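Local coordinates for DNA sulfur modification protein DndE (Escherichia coli, PDB 4LRV) that takes part in DNA phosphorothioation, the sulfur modification of the DNA backbone, and probably does so by binding DNA, at the interface of chains A and B and the interface of chains A and C. Sequence-based numbering; all coordinates share one arbitrary frame. Chains: chain A/B/C, DNA sulfur modification protein DndE.

Contact 1: the interface of chains A and B. Residues chain A 37, 73, 76-77, 80; chain B 37, 73, 76-77.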
ATOM      1  N   PHE A  37       4.218   7.315  18.757  1.00 14.57           N
ATOM      2  CA  PHE A  37       5.660   7.037  18.798  1.00 15.17           C
ATOM      3  C   PHE A  37       6.554   8.277  18.774  1.00 15.85           C
ATOM      4  O   PHE A  37       7.658   8.237  19.302  1.00 15.88           O
ATOM      5  CB  PHE A  37       6.086   6.017  17.739  1.00 14.87           C
ATOM      6  CG  PHE A  37       5.618   4.622  18.029  1.00 14.01           C
ATOM      7  CD1 PHE A  37       5.996   3.981  19.203  1.00 13.26           C
ATOM      8  CD2 PHE A  37       4.783   3.958  17.144  1.00 13.18           C
ATOM      9  CE1 PHE A  37       5.551   2.705  19.496  1.00 13.49           C
ATOM     10  CE2 PHE A  37       4.331   2.675  17.419  1.00 13.78           C
ATOM     11  CZ  PHE A  37       4.719   2.042  18.602  1.00 14.08           C
ATOM     12  N   ALA A  73       4.025  -3.918  19.779  1.00 15.05           N
ATOM     13  CA  ALA A  73       4.988  -2.884  20.106  1.00 14.91           C
ATOM     14  C   ALA A  73       4.365  -1.830  21.017  1.00 14.81           C
ATOM     15  O   ALA A  73       4.901  -1.536  22.083  1.00 14.77           O
ATOM     16  CB  ALA A  73       5.519  -2.236  18.835  1.00 15.04           C
ATOM     17  N   LEU A  76       3.671  -3.015  24.448  1.00 15.25           N
ATOM     18  CA  LEU A  76       4.905  -3.283  25.199  1.00 15.66           C
ATOM     19  C   LEU A  76       5.509  -1.980  25.705  1.00 15.63           C
ATOM     20  O   LEU A  76       5.993  -1.894  26.833  1.00 15.80           O
ATOM     21  CB  LEU A  76       5.914  -4.068  24.354  1.00 16.09           C
ATOM     22  CG  LEU A  76       7.123  -4.779  25.000  1.00 17.05           C
ATOM     23  CD1 LEU A  76       8.387  -3.992  24.856  1.00 18.11           C
ATOM     24  CD2 LEU A  76       6.905  -5.194  26.447  1.00 17.34           C
ATOM     25  N   VAL A  77       5.460  -0.954  24.871  1.00 15.32           N
ATOM     26  CA  VAL A  77       5.881   0.370  25.294  1.00 14.75           C
ATOM     27  C   VAL A  77       5.028   0.866  26.473  1.00 14.48           C
ATOM     28  O   VAL A  77       5.561   1.311  27.490  1.00 14.40           O
ATOM     29  CB  VAL A  77       5.830   1.364  24.133  1.00 14.39           C
ATOM     30  CG1 VAL A  77       6.080   2.776  24.641  1.00 14.29           C
ATOM     31  CG2 VAL A  77       6.854   0.983  23.085  1.00 13.82           C
HETATM   32  N   MSE A  80       5.869  -0.932  29.744  1.00 15.89           N
HETATM   33  CA  MSE A  80       7.146  -0.503  30.321  1.00 16.98           C
HETATM   34  C   MSE A  80       7.120   0.930  30.858  1.00 16.37           C
HETATM   35  O   MSE A  80       7.747   1.219  31.878  1.00 16.37           O
HETATM   36  CB  MSE A  80       8.289  -0.667  29.318  1.00 17.65           C
HETATM   37  CG  MSE A  80       8.546  -2.098  28.925  1.00 24.06           C
HETATM   38 SE   MSE A  80      10.142  -2.328  27.817  1.00 39.58          SE
HETATM   39  CE  MSE A  80      11.471  -1.618  29.051  1.00 33.98           C
TER
ATOM     40  N   PHE B  37      10.144  -8.463  19.719  1.00 14.97           N
ATOM     41  CA  PHE B  37       9.166  -8.170  20.769  1.00 15.71           C
ATOM     42  C   PHE B  37       8.773  -9.401  21.588  1.00 17.19           C
ATOM     43  O   PHE B  37       8.585  -9.312  22.807  1.00 17.65           O
ATOM     44  CB  PHE B  37       7.955  -7.429  20.204  1.00 14.98           C
ATOM     45  CG  PHE B  37       8.271  -6.032  19.770  1.00 14.35           C
ATOM     46  CD1 PHE B  37       8.263  -4.991  20.686  1.00 13.96           C
ATOM     47  CD2 PHE B  37       8.617  -5.761  18.451  1.00 14.23           C
ATOM     48  CE1 PHE B  37       8.570  -3.695  20.297  1.00 14.36           C
ATOM     49  CE2 PHE B  37       8.926  -4.469  18.045  1.00 14.19           C
ATOM     50  CZ  PHE B  37       8.901  -3.432  18.975  1.00 14.73           C
ATOM     51  N   ALA B  73       9.602   2.117  18.908  1.00 15.05           N
ATOM     52  CA  ALA B  73       9.428   1.127  19.959  1.00 14.53           C
ATOM     53  C   ALA B  73      10.715   0.327  20.239  1.00 14.53           C
ATOM     54  O   ALA B  73      11.114   0.169  21.396  1.00 14.57           O
ATOM     55  CB  ALA B  73       8.267   0.200  19.633  1.00 13.91           C
ATOM     56  N   LEU B  76      13.330   2.623  21.838  1.00 16.87           N
ATOM     57  CA  LEU B  76      12.937   2.978  23.188  1.00 16.69           C
ATOM     58  C   LEU B  76      13.096   1.796  24.121  1.00 16.81           C
ATOM     59  O   LEU B  76      13.488   1.960  25.281  1.00 16.55           O
ATOM     60  CB  LEU B  76      11.500   3.476  23.232  1.00 16.87           C
ATOM     61  CG  LEU B  76      11.029   3.728  24.666  1.00 17.97           C
ATOM     62  CD1 LEU B  76      10.226   5.004  24.740  1.00 20.11           C
ATOM     63  CD2 LEU B  76      10.240   2.536  25.236  1.00 18.37           C
ATOM     64  N   VAL B  77      12.784   0.605  23.621  1.00 16.82           N
ATOM     65  CA  VAL B  77      12.928  -0.588  24.438  1.00 16.82           C
ATOM     66  C   VAL B  77      14.406  -0.791  24.769  1.00 17.12           C
ATOM     67  O   VAL B  77      14.768  -0.990  25.923  1.00 17.22           O
ATOM     68  CB  VAL B  77      12.298  -1.827  23.768  1.00 16.45           C
ATOM     69  CG1 VAL B  77      12.844  -3.111  24.365  1.00 16.51           C
ATOM     70  CG2 VAL B  77      10.800  -1.782  23.909  1.00 15.06           C
TER

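Contact 2: the interface of chains A and B. Residues chain A 72, 76; chain B 37, 40-41, 77.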
ATOM      1  N   GLN A  72       1.480  -4.984  19.234  1.00 15.84           N
ATOM      2  CA  GLN A  72       2.360  -5.601  20.217  1.00 16.73           C
ATOM      3  C   GLN A  72       3.361  -4.580  20.718  1.00 15.88           C
ATOM      4  O   GLN A  72       3.526  -4.400  21.925  1.00 15.94           O
ATOM      5  CB  GLN A  72       3.116  -6.799  19.612  1.00 17.65           C
ATOM      6  CG  GLN A  72       2.265  -8.034  19.301  1.00 21.12           C
ATOM      7  CD  GLN A  72       1.592  -8.008  17.920  1.00 24.74           C
ATOM      8  OE1 GLN A  72       1.261  -6.936  17.376  1.00 24.74           O
ATOM      9  NE2 GLN A  72       1.378  -9.206  17.351  1.00 25.25           N
ATOM     10  N   LEU A  76       3.671  -3.015  24.448  1.00 15.25           N
ATOM     11  CA  LEU A  76       4.905  -3.283  25.199  1.00 15.66           C
ATOM     12  C   LEU A  76       5.509  -1.980  25.705  1.00 15.63           C
ATOM     13  O   LEU A  76       5.993  -1.894  26.833  1.00 15.80           O
ATOM     14  CB  LEU A  76       5.914  -4.068  24.354  1.00 16.09           C
ATOM     15  CG  LEU A  76       7.123  -4.779  25.000  1.00 17.05           C
ATOM     16  CD1 LEU A  76       8.387  -3.992  24.856  1.00 18.11           C
ATOM     17  CD2 LEU A  76       6.905  -5.194  26.447  1.00 17.34           C
TER
ATOM     18  N   PHE B  37      10.144  -8.463  19.719  1.00 14.97           N
ATOM     19  CA  PHE B  37       9.166  -8.170  20.769  1.00 15.71           C
ATOM     20  C   PHE B  37       8.773  -9.401  21.588  1.00 17.19           C
ATOM     21  O   PHE B  37       8.585  -9.312  22.807  1.00 17.65           O
ATOM     22  CB  PHE B  37       7.955  -7.429  20.204  1.00 14.98           C
ATOM     23  CG  PHE B  37       8.271  -6.032  19.770  1.00 14.35           C
ATOM     24  CD1 PHE B  37       8.263  -4.991  20.686  1.00 13.96           C
ATOM     25  CD2 PHE B  37       8.617  -5.761  18.451  1.00 14.23           C
ATOM     26  CE1 PHE B  37       8.570  -3.695  20.297  1.00 14.36           C
ATOM     27  CE2 PHE B  37       8.926  -4.469  18.045  1.00 14.19           C
ATOM     28  CZ  PHE B  37       8.901  -3.432  18.975  1.00 14.73           C
ATOM     29  N   VAL B  40      11.654  -9.744  24.113  1.00 19.27           N
ATOM     30  CA  VAL B  40      11.611  -8.738  25.154  1.00 19.96           C
ATOM     31  C   VAL B  40      10.498  -9.025  26.157  1.00 21.57           C
ATOM     32  O   VAL B  40      10.729  -8.927  27.362  1.00 22.24           O
ATOM     33  CB  VAL B  40      11.445  -7.336  24.562  1.00 19.51           C
ATOM     34  CG1 VAL B  40      11.063  -6.345  25.643  1.00 19.84           C
ATOM     35  CG2 VAL B  40      12.719  -6.917  23.862  1.00 18.78           C
ATOM     36  N   GLU B  41       9.303  -9.366  25.656  1.00 22.74           N
ATOM     37  CA  GLU B  41       8.160  -9.751  26.499  1.00 23.81           C
ATOM     38  C   GLU B  41       8.457 -10.941  27.412  1.00 24.32           C
ATOM     39  O   GLU B  41       8.058 -10.939  28.576  1.00 24.23           O
ATOM     40  CB  GLU B  41       6.925 -10.033  25.652  1.00 24.28           C
ATOM     41  CG  GLU B  41       6.212  -8.765  25.179  1.00 27.36           C
ATOM     42  CD  GLU B  41       5.091  -9.039  24.185  1.00 30.18           C
ATOM     43  OE1 GLU B  41       4.878 -10.218  23.811  1.00 31.58           O
ATOM     44  OE2 GLU B  41       4.424  -8.063  23.775  1.00 31.47           O
ATOM     45  N   VAL B  77      12.784   0.605  23.621  1.00 16.82           N
ATOM     46  CA  VAL B  77      12.928  -0.588  24.438  1.00 16.82           C
ATOM     47  C   VAL B  77      14.406  -0.791  24.769  1.00 17.12           C
ATOM     48  O   VAL B  77      14.768  -0.990  25.923  1.00 17.22           O
ATOM     49  CB  VAL B  77      12.298  -1.827  23.768  1.00 16.45           C
ATOM     50  CG1 VAL B  77      12.844  -3.111  24.365  1.00 16.51           C
ATOM     51  CG2 VAL B  77      10.800  -1.782  23.909  1.00 15.06           C
TER

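Contact 3: the interface of chains A and C. Residues chain A 20, 23-26, 105; chain C 27-29, 59, 61, 65.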
ATOM      1  N   LEU A  20      -4.538  16.807   9.657  1.00 17.79           N
ATOM      2  CA  LEU A  20      -3.333  16.194   9.124  1.00 17.83           C
ATOM      3  C   LEU A  20      -3.683  15.384   7.881  1.00 17.42           C
ATOM      4  O   LEU A  20      -2.988  15.452   6.879  1.00 17.04           O
ATOM      5  CB  LEU A  20      -2.674  15.296  10.171  1.00 18.08           C
ATOM      6  CG  LEU A  20      -1.433  14.534   9.696  1.00 18.24           C
ATOM      7  CD1 LEU A  20      -0.318  15.522   9.369  1.00 18.23           C
ATOM      8  CD2 LEU A  20      -0.986  13.503  10.725  1.00 15.97           C
ATOM      9  N   TYR A  23      -4.097  17.738   4.800  1.00 19.80           N
ATOM     10  CA  TYR A  23      -2.835  18.168   4.173  1.00 20.97           C
ATOM     11  C   TYR A  23      -1.981  17.033   3.631  1.00 20.25           C
ATOM     12  O   TYR A  23      -1.222  17.211   2.680  1.00 20.62           O
ATOM     13  CB  TYR A  23      -1.972  18.900   5.190  1.00 22.10           C
ATOM     14  CG  TYR A  23      -2.241  20.367   5.290  1.00 26.53           C
ATOM     15  CD1 TYR A  23      -1.570  21.275   4.472  1.00 29.77           C
ATOM     16  CD2 TYR A  23      -3.153  20.858   6.215  1.00 29.94           C
ATOM     17  CE1 TYR A  23      -1.810  22.634   4.572  1.00 32.02           C
ATOM     18  CE2 TYR A  23      -3.404  22.216   6.322  1.00 32.24           C
ATOM     19  CZ  TYR A  23      -2.732  23.098   5.503  1.00 33.22           C
ATOM     20  OH  TYR A  23      -2.986  24.447   5.622  1.00 35.33           O
ATOM     21  N   THR A  24      -2.050  15.887   4.285  1.00 19.24           N
ATOM     22  CA  THR A  24      -1.251  14.751   3.894  1.00 18.97           C
ATOM     23  C   THR A  24      -2.241  13.673   3.462  1.00 19.44           C
ATOM     24  O   THR A  24      -3.451  13.863   3.558  1.00 19.92           O
ATOM     25  CB  THR A  24      -0.377  14.278   5.067  1.00 18.95           C
ATOM     26  OG1 THR A  24      -1.193  13.677   6.077  1.00 19.18           O
ATOM     27  CG2 THR A  24       0.341  15.451   5.696  1.00 19.43           C
ATOM     28  N   GLY A  25      -1.778  12.544   2.966  1.00 19.10           N
ATOM     29  CA  GLY A  25      -2.763  11.503   2.713  1.00 19.11           C
ATOM     30  C   GLY A  25      -3.114  10.715   3.970  1.00 18.11           C
ATOM     31  O   GLY A  25      -4.032   9.897   3.966  1.00 17.74           O
ATOM     32  N   ILE A  26      -2.375  10.977   5.043  1.00 17.58           N
ATOM     33  CA  ILE A  26      -2.318  10.074   6.194  1.00 17.18           C
ATOM     34  C   ILE A  26      -3.656   9.943   6.913  1.00 16.56           C
ATOM     35  O   ILE A  26      -4.219  10.926   7.391  1.00 16.21           O
ATOM     36  CB  ILE A  26      -1.234  10.510   7.189  1.00 17.41           C
ATOM     37  CG1 ILE A  26       0.102  10.707   6.457  1.00 17.35           C
ATOM     38  CG2 ILE A  26      -1.125   9.496   8.323  1.00 17.55           C
ATOM     39  CD1 ILE A  26       1.113  11.597   7.185  1.00 16.90           C
ATOM     40  N   LEU A 105       2.690  19.434  15.835  1.00 30.22           N
ATOM     41  CA  LEU A 105       2.629  19.808  14.422  1.00 30.57           C
ATOM     42  C   LEU A 105       1.888  21.135  14.228  1.00 31.73           C
ATOM     43  O   LEU A 105       1.103  21.295  13.288  1.00 31.77           O
ATOM     44  CB  LEU A 105       1.974  18.696  13.591  1.00 30.26           C
ATOM     45  CG  LEU A 105       2.466  17.239  13.710  1.00 30.58           C
ATOM     46  CD1 LEU A 105       1.516  16.287  12.987  1.00 30.88           C
ATOM     47  CD2 LEU A 105       3.891  17.031  13.201  1.00 30.54           C
TER
ATOM     48  N   THR C  27      -3.857  16.219  -2.855  1.00 18.56           N
ATOM     49  CA  THR C  27      -3.388  16.410  -1.481  1.00 18.44           C
ATOM     50  C   THR C  27      -2.274  17.442  -1.387  1.00 17.95           C
ATOM     51  O   THR C  27      -1.295  17.333  -2.081  1.00 18.04           O
ATOM     52  CB  THR C  27      -2.876  15.080  -0.882  1.00 18.74           C
ATOM     53  OG1 THR C  27      -3.698  13.994  -1.330  1.00 18.57           O
ATOM     54  CG2 THR C  27      -2.923  15.148   0.604  1.00 18.60           C
ATOM     55  N   PRO C  28      -2.412  18.448  -0.522  1.00 18.22           N
ATOM     56  CA  PRO C  28      -1.402  19.511  -0.422  1.00 18.37           C
ATOM     57  C   PRO C  28       0.057  19.057  -0.547  1.00 18.23           C
ATOM     58  O   PRO C  28       0.819  19.654  -1.322  1.00 18.36           O
ATOM     59  CB  PRO C  28      -1.668  20.088   0.962  1.00 18.53           C
ATOM     60  CG  PRO C  28      -3.164  20.010   1.064  1.00 18.73           C
ATOM     61  CD  PRO C  28      -3.572  18.735   0.343  1.00 18.58           C
ATOM     62  N   ASN C  29       0.439  18.010   0.181  1.00 17.55           N
ATOM     63  CA  ASN C  29       1.829  17.553   0.159  1.00 16.47           C
ATOM     64  C   ASN C  29       2.234  16.906  -1.157  1.00 15.68           C
ATOM     65  O   ASN C  29       3.370  17.089  -1.598  1.00 15.48           O
ATOM     66  CB  ASN C  29       2.173  16.665   1.365  1.00 16.51           C
ATOM     67  CG  ASN C  29       1.464  15.332   1.346  1.00 16.47           C
ATOM     68  OD1 ASN C  29       0.443  15.154   0.687  1.00 16.44           O
ATOM     69  ND2 ASN C  29       2.009  14.380   2.076  1.00 17.15           N
ATOM     70  N   LEU C  59       0.502  24.393   9.482  1.00 33.26           N
ATOM     71  CA  LEU C  59       1.134  23.100   9.757  1.00 32.48           C
ATOM     72  C   LEU C  59       2.640  23.103   9.585  1.00 31.48           C
ATOM     73  O   LEU C  59       3.166  23.591   8.574  1.00 31.20           O
ATOM     74  CB  LEU C  59       0.511  21.967   8.928  1.00 32.94           C
ATOM     75  CG  LEU C  59      -0.683  21.247   9.576  1.00 33.57           C
ATOM     76  CD1 LEU C  59      -1.982  22.001   9.320  1.00 34.05           C
ATOM     77  CD2 LEU C  59      -0.809  19.817   9.086  1.00 32.72           C
ATOM     78  N   LEU C  61       5.347  20.123   9.342  1.00 28.20           N
ATOM     79  CA  LEU C  61       5.367  18.679   9.146  1.00 26.99           C
ATOM     80  C   LEU C  61       6.783  18.158   9.028  1.00 27.05           C
ATOM     81  O   LEU C  61       7.681  18.875   8.596  1.00 27.18           O
ATOM     82  CB  LEU C  61       4.553  18.285   7.908  1.00 26.30           C
ATOM     83  CG  LEU C  61       3.075  18.683   7.870  1.00 25.03           C
ATOM     84  CD1 LEU C  61       2.474  18.355   6.515  1.00 24.18           C
ATOM     85  CD2 LEU C  61       2.294  18.004   8.976  1.00 23.76           C
ATOM     86  N   THR C  65       7.365  13.777   5.678  1.00 20.40           N
ATOM     87  CA  THR C  65       5.925  13.865   5.455  1.00 20.27           C
ATOM     88  C   THR C  65       5.635  14.733   4.237  1.00 19.85           C
ATOM     89  O   THR C  65       4.735  14.426   3.458  1.00 20.13           O
ATOM     90  CB  THR C  65       5.175  14.435   6.679  1.00 20.40           C
ATOM     91  OG1 THR C  65       5.582  13.743   7.862  1.00 20.14           O
ATOM     92  CG2 THR C  65       3.673  14.288   6.504  1.00 19.94           C
TER

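Contact 1: the interface of chains A and B
The ring of B:Phe37 lies against A:Ala73, whose CB sits over one face, 4.0 Å from the ring centroid in a CH-pi contact. This is apolar helix-helix packing between two copies of the DndE family fold, with helix 71-81 of each chain facing its twin, in a two-fold dimer that may or may not form in the cell. CZ and CE1 are the ring atoms nearest the A:Ala73 methyl, and CE1 and CD1 also approach A:Ala73 CA. With CG anti to the carbonyl carbon (chi1 -69°), the B:Phe37 ring is placed beside A:Ala73. The two-fold counterpart is more offset: B:Ala73 CB stands above the plane of the A:Phe37 ring but beyond its CE1-CZ edge, 3.7 Å from CE1. At the middle the two alanine methyls meet, A:Ala73 CB to B:Ala73 CB at 3.8 Å, and a side chain no larger than a methyl probably permits this close approach. The contacts seen in this patch are all apolar. A:Val77 adds its CG2 branch, 3.8 Å from B:Ala73 CB. One turn further along, A:Leu76 crosses B:Val77 at about a right angle, with A:Leu76 CD1 and B:Val77 CG2 3.4 Å apart. B:Val77 CG2 also meets the selenium (SE) of A:Met80, a selenomethionine, at 4.0 Å.

Contact 2: the interface of chains A and B
A:Leu76 rests its CD1 methyl over the notch between two valines of chain B, reaching B:Val40 CG1 at 3.6 Å as well as the B:Val77 branch. The leucine belongs to helix 71-81 of this DndE protein and packs on helices 28-41 and 71-81 of the partner. Its CG, anti to the backbone N (chi1 -164°), is carried toward chain B, and chi2 (-100°) points CD1 to the valines and CD2 to B:Glu41. B:Phe37 borders the same centre more loosely, its CD1 standing 4.3 Å from A:Leu76 CD1. On the other branch, A:Leu76 CD2 lies 3.9 Å from the side-chain methylene CG of B:Glu41, and A:Leu76 CG is 4.1 Å from that same carbon. The two side chains run antiparallel alongside each other, and the glutamate, extended beyond CG (chi2 172°), lays its aliphatic part along the leucine while its carboxylate continues to the rim. There B:Glu41 OE2 stands 4.2 Å from the backbone O of A:Gln72, too far for a hydrogen bond. An alanine in place of A:Leu76 would probably open a gap beside B:Val40 and B:Val77 and leave the B:Glu41 CG methylene without its apolar partner.

Contact 3: the interface of chains A and C
A:Tyr23 meets C:Leu59 along much of its side chain. Its CB lies 4.2 Å from C:Leu59 CD2, and CG stays near the same methyl. At the next step the two neighbours approach from opposite sides of the ring plane: C:Leu59 CD1 comes above the CD2-CE2 edge, 3.3 Å from CE2, while C:Pro28 CB comes from the other side, well out past the edge, 3.7 Å from CD1. Further out, CZ still touches C:Leu59 CD1, at 4.0 Å. Together the leucine and the proline may limit rotation of the ring.

The backbone of A:Tyr23, at the end of helix 11-23, supplies a polar link across this contact between DndE copies, which may or may not be a biological interface: its O accepts a hydrogen bond from C:Asn29 N (3.1 Å, 151° at H). The donor lies in the first turn of helix 28-41, so one helix end faces the other's start, and the helix charges would probably favour the pairing. A:Thr24 is held from within its own chain, where OG1 donates to A:Leu20 O and accepts from A:Ile26 N. With OG1 in the crowded position between backbone N and carbonyl carbon (chi1 70°), CG2 points across to C:Thr65 CG2, 3.6 Å away, and also to C:Leu61 CD1. Alongside, A:Leu20 CD1 packs on C:Leu61 CD2. C:Asn29 is itself fixed by C:Thr65: ND2 donates to C:Thr65 O at 3.1 Å, with that oxygen only 8° out of the amide plane.

Contacts 1 and 2 are neighbouring parts of one two-fold interface: the centres of their C-alpha atoms lie about 6 Å apart, and they share A:Leu76, B:Phe37 and B:Val77. Contact 3 lies about 26 Å from contact 1 and about 30 Å from contact 2, measured the same way, and its interface is not an exact two-fold. Chain A uses A:Phe37 and residues of helix 71-81 for B, and residues 20-26 and A:Leu105 for C. These are separate surfaces, so it can hold both at once, which fits the eight-copy deposited assembly, although coordinates alone do not show that oligomer in solution.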